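Side-chain contact in putative acyl-[acyl-carrier-protein]--UDP-N-acetylglucosamine O-acyltransferase (Bacteroides fragilis, PDB 4R36), which probably transfers an acyl chain from acyl carrier protein to UDP-N-acetylglucosamine: residues Asn227-Asn230 with Ala231-Ile235. Numbering follows the deposited sequence.
Sequences NIHN and AYRII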
loop_
_atom_site.group_PDB
_atom_site.type_symbol
_atom_site.label_atom_id
_atom_site.label_comp_id
_atom_site.label_asym_id
_atom_site.label_seq_id
_atom_site.Cartn_x
_atom_site.Cartn_y
_atom_site.Cartn_z
ATOM N N ASN A 227 -14.734 -33.949 -3.823
ATOM C CA ASN A 227 -13.702 -34.654 -3.090
ATOM C C ASN A 227 -12.784 -33.700 -2.314
ATOM O O ASN A 227 -12.392 -33.995 -1.187
ATOM C CB ASN A 227 -12.896 -35.586 -4.032
ATOM C CG ASN A 227 -13.768 -36.746 -4.632
ATOM O OD1 ASN A 227 -14.842 -37.066 -4.114
ATOM N ND2 ASN A 227 -13.303 -37.340 -5.715
ATOM N N ILE A 228 -12.439 -32.599 -2.963
ATOM C CA ILE A 228 -11.596 -31.596 -2.345
ATOM C C ILE A 228 -12.353 -31.062 -1.124
ATOM O O ILE A 228 -11.787 -30.890 -0.022
ATOM C CB ILE A 228 -11.245 -30.479 -3.351
ATOM C CG1 ILE A 228 -10.286 -31.026 -4.405
ATOM C CG2 ILE A 228 -10.659 -29.229 -2.656
ATOM C CD1 ILE A 228 -10.119 -30.144 -5.616
ATOM N N HIS A 229 -13.648 -30.826 -1.316
ATOM C CA HIS A 229 -14.442 -30.285 -0.224
ATOM C C HIS A 229 -14.478 -31.235 0.949
ATOM O O HIS A 229 -14.262 -30.855 2.111
ATOM C CB HIS A 229 -15.883 -29.950 -0.735
ATOM C CG HIS A 229 -16.536 -28.903 0.085
ATOM N ND1 HIS A 229 -17.346 -27.927 -0.443
ATOM C CD2 HIS A 229 -16.375 -28.596 1.396
ATOM C CE1 HIS A 229 -17.743 -27.124 0.530
ATOM N NE2 HIS A 229 -17.164 -27.510 1.656
ATOM N N ASN A 230 -14.692 -32.511 0.655
ATOM C CA ASN A 230 -14.658 -33.540 1.671
ATOM C C ASN A 230 -13.330 -33.710 2.362
ATOM O O ASN A 230 -13.305 -33.868 3.586
ATOM C CB ASN A 230 -15.172 -34.863 1.116
ATOM C CG ASN A 230 -16.692 -34.830 0.921
ATOM O OD1 ASN A 230 -17.388 -34.063 1.598
ATOM N ND2 ASN A 230 -17.196 -35.580 -0.046
ATOM N N ALA A 231 -12.220 -33.599 1.624
ATOM C CA ALA A 231 -10.930 -33.639 2.309
ATOM C C ALA A 231 -10.805 -32.489 3.343
ATOM O O ALA A 231 -10.360 -32.701 4.473
ATOM C CB ALA A 231 -9.795 -33.581 1.303
ATOM N N TYR A 232 -11.233 -31.289 2.964
ATOM C CA TYR A 232 -11.141 -30.175 3.902
ATOM C C TYR A 232 -12.127 -30.169 5.035
ATOM O O TYR A 232 -11.827 -29.634 6.105
ATOM C CB TYR A 232 -11.100 -28.841 3.168
ATOM C CG TYR A 232 -9.741 -28.588 2.561
ATOM C CD1 TYR A 232 -8.648 -28.356 3.353
ATOM C CD2 TYR A 232 -9.560 -28.572 1.167
ATOM C CE1 TYR A 232 -7.365 -28.202 2.803
ATOM C CE2 TYR A 232 -8.316 -28.336 0.592
ATOM C CZ TYR A 232 -7.213 -28.127 1.425
ATOM O OH TYR A 232 -5.947 -27.880 0.954
ATOM N N ARG A 233 -13.272 -30.788 4.848
ATOM C CA ARG A 233 -14.166 -31.111 6.003
ATOM C C ARG A 233 -13.506 -32.002 6.982
ATOM O O ARG A 233 -13.601 -31.799 8.157
ATOM C CB ARG A 233 -15.514 -31.736 5.588
ATOM C CG ARG A 233 -16.405 -30.819 4.851
ATOM C CD ARG A 233 -17.742 -31.450 4.376
ATOM N NE ARG A 233 -18.340 -30.477 3.457
ATOM C CZ ARG A 233 -18.638 -30.643 2.165
ATOM N NH1 ARG A 233 -18.459 -31.806 1.544
ATOM N NH2 ARG A 233 -19.158 -29.616 1.482
ATOM N N ILE A 234 -12.791 -33.023 6.511
ATOM C CA ILE A 234 -12.034 -33.861 7.377
ATOM C C ILE A 234 -10.924 -33.079 8.056
ATOM O O ILE A 234 -10.691 -33.253 9.223
ATOM C CB ILE A 234 -11.440 -35.081 6.633
ATOM C CG1 ILE A 234 -12.569 -36.043 6.255
ATOM C CG2 ILE A 234 -10.398 -35.804 7.496
ATOM C CD1 ILE A 234 -12.185 -37.019 5.149
ATOM N N ILE A 235 -10.196 -32.265 7.302
ATOM C CA ILE A 235 -9.044 -31.589 7.853
ATOM C C ILE A 235 -9.418 -30.508 8.874
ATOM O O ILE A 235 -8.809 -30.401 9.913
ATOM C CB ILE A 235 -8.141 -31.017 6.695
ATOM C CG1 ILE A 235 -7.452 -32.165 5.989
ATOM C CG2 ILE A 235 -7.072 -30.057 7.233
ATOM C CD1 ILE A 235 -7.020 -31.860 4.584
#
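R233 and H229, one turn apart on helix 222-237, stack guanidinium on imidazole on the partly exposed side of this helix in the C-terminal helical domain. The two planes are nearly parallel, 19° apart, with centres separated by 3.4 Å. Packing is tight: NH2 of R233 sits over the middle of the imidazole, and CZ lies toward its CG-CD2 edge, 3.1 Å from CD2 of H229. With CG of H229 anti to its backbone nitrogen (chi1 -155°), the imidazole projects outward from the helix, and the R233 chain, extended from CG to NE, runs back toward the N-terminal end to lie over it. N230 approaches the guanidinium differently, at its edge and near its plane, with the amide turned 60° from it. The 2.5 Å separation of N230 OD1 and R233 NH1 is unusually short, so the details of this hydrogen bond are doubtful. The salt bridge of NH1 with E226, together with the stack, probably helps hold the arginine in place. Toward the interior, CG2 of I228 packs beside the Y232 ring, 4.0 Å from CD2; both side chains also touch I210 of strand 206-210, and Y232 OH is hydrogen-bonded to P196 O. Backbone bonds such as R233 N to H229 O, 2.9 Å, set the i to i+4 spacing underneath. This is an amphipathic alpha-helix with i/i+3 and i/i+4 side-chain pairs on its polar side, part of the C-terminal helical domain that follows the left-handed beta-helix in LpxA acyltransferases.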